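Local coordinates for purine nucleoside phosphorylase (Schistosoma mansoni, PDB 5KO5), which catalyses the reversible phosphorolysis of purine nucleosides to the free base and ribose 1-phosphate and, in this isoform, also binds cytosine, at the interface of chains A and B. Sequence-based numbering; all coordinates share one arbitrary frame. Chains: chain A/B, Purine nucleoside phosphorylase.

The interface of chains A and B. Residues chain A 142-143; chain B 140, 196-199, 207.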
loop_
_atom_site.group_PDB
_atom_site.type_symbol
_atom_site.label_atom_id
_atom_site.label_comp_id
_atom_site.label_asym_id
_atom_site.label_seq_id
_atom_site.Cartn_x
_atom_site.Cartn_y
_atom_site.Cartn_z
ATOM N N GLY A 142 -0.007 4.650 -4.504
ATOM C CA GLY A 142 -0.073 4.185 -5.883
ATOM C C GLY A 142 0.734 2.919 -6.105
ATOM O O GLY A 142 0.263 1.964 -6.728
ATOM N N LEU A 143 1.969 2.894 -5.610
ATOM C CA LEU A 143 2.750 1.670 -5.730
ATOM C C LEU A 143 2.031 0.510 -5.062
ATOM O O LEU A 143 2.076 -0.627 -5.553
ATOM C CB LEU A 143 4.134 1.869 -5.113
ATOM C CG LEU A 143 5.035 2.910 -5.789
ATOM C CD1 LEU A 143 6.301 3.056 -4.983
ATOM C CD2 LEU A 143 5.376 2.491 -7.211
ATOM N N PHE B 140 5.128 -4.157 -3.856
ATOM C CA PHE B 140 4.678 -3.018 -3.062
ATOM C C PHE B 140 3.251 -3.184 -2.564
ATOM O O PHE B 140 3.009 -2.894 -1.377
ATOM C CB PHE B 140 4.916 -1.705 -3.816
ATOM C CG PHE B 140 6.375 -1.339 -3.917
ATOM C CD1 PHE B 140 7.038 -0.784 -2.827
ATOM C CD2 PHE B 140 7.091 -1.590 -5.076
ATOM C CE1 PHE B 140 8.385 -0.460 -2.910
ATOM C CE2 PHE B 140 8.431 -1.270 -5.162
ATOM C CZ PHE B 140 9.076 -0.697 -4.081
ATOM N N PHE B 196 6.459 -4.511 -8.509
ATOM C CA PHE B 196 5.033 -4.414 -8.813
ATOM C C PHE B 196 4.536 -3.052 -8.342
ATOM O O PHE B 196 4.478 -2.787 -7.136
ATOM C CB PHE B 196 4.296 -5.562 -8.126
ATOM C CG PHE B 196 2.792 -5.580 -8.331
ATOM C CD1 PHE B 196 2.174 -4.952 -9.417
ATOM C CD2 PHE B 196 1.989 -6.249 -7.405
ATOM C CE1 PHE B 196 0.784 -4.991 -9.563
ATOM C CE2 PHE B 196 0.594 -6.292 -7.552
ATOM C CZ PHE B 196 -0.007 -5.668 -8.648
ATOM N N ASN B 197 4.245 -2.172 -9.313
ATOM C CA ASN B 197 3.522 -0.916 -9.110
ATOM C C ASN B 197 2.053 -1.177 -9.390
ATOM O O ASN B 197 1.689 -1.541 -10.508
ATOM C CB ASN B 197 4.040 0.113 -10.117
ATOM C CG ASN B 197 3.157 1.344 -10.220
ATOM O OD1 ASN B 197 2.491 1.722 -9.253
ATOM N ND2 ASN B 197 3.165 1.994 -11.392
ATOM N N GLY B 198 1.205 -1.017 -8.378
ATOM C CA GLY B 198 -0.210 -1.264 -8.589
ATOM C C GLY B 198 -0.781 -0.530 -9.790
ATOM O O GLY B 198 -1.670 -1.040 -10.466
ATOM N N GLY B 199 -0.312 0.689 -10.048
ATOM C CA GLY B 199 -0.788 1.432 -11.210
ATOM C C GLY B 199 -2.147 2.085 -10.980
ATOM O O GLY B 199 -2.682 2.046 -9.874
ATOM N N GLU B 207 9.723 7.933 -8.703
ATOM C CA GLU B 207 9.529 6.532 -8.341
ATOM C C GLU B 207 10.543 5.641 -9.042
ATOM O O GLU B 207 11.124 4.743 -8.418
ATOM C CB GLU B 207 8.098 6.100 -8.663
ATOM C CG GLU B 207 7.090 6.768 -7.726
ATOM C CD GLU B 207 5.684 6.809 -8.267
ATOM O OE1 GLU B 207 5.417 6.274 -9.361
ATOM O OE2 GLU B 207 4.830 7.409 -7.588
HETATM O O HOH W 1 -2.275 1.415 -7.289
#
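A:Leu143, at the end of the short helix 140-143 of chain A, packs between B:Phe140 and B:Asn197. The backbone and CB of the leucine lie against B:Phe140, with the two CB atoms, A:Leu143 CB and B:Phe140 CB, 3.9 Å apart; the leucine side chain lies over one face of the phenyl ring, CB beside B:Phe140 CG and CD1 above the ring itself. B:Phe140 belongs to the same short helix in its own chain, so equivalent helices of two copies of the protein come together here through different residues, in keeping with an interface that is not an exact two-fold. The deposited assembly is a trimer, the usual state of purine nucleoside phosphorylases of this type.

The leucine CG is anti to its own carbonyl carbon (chi1 -64°), and CD1 runs on extended from CA (chi2 175°) over the ring, leaving CD2 for B:Asn197. There the two side chains cross at about a right angle, A:Leu143 CD2 lying 3.6 Å from B:Asn197 OD1, the amide oxygen. B:Glu207, from helix 205-213, borders the same methyl more loosely, its carboxylate oxygen OE1 4.4 Å from A:Leu143 CD2.

Toward the rim the contact becomes polar. The carbonyl oxygen of A:Leu143, at the end of the helix, accepts a nearly straight hydrogen bond from the backbone of the loop after strand 189-196, with B:Gly198 N 3.0 Å from A:Leu143 O and an angle of 165° at the hydrogen. B:Asn197 OD1 also comes within 3.4 Å of A:Gly142 O, an approach of two acceptor oxygens rather than a bond. Within chain B, the side-chain oxygen B:Asn197 OD1 takes a weak hydrogen bond from B:Gly199 N at 3.1 Å, which probably helps to steady the loop that presents B:Gly198. At the outer edge, a water joins the chains, lying 2.7 Å from the carbonyl oxygen A:Gly142 O and 2.7 Å from B:Gly199 O.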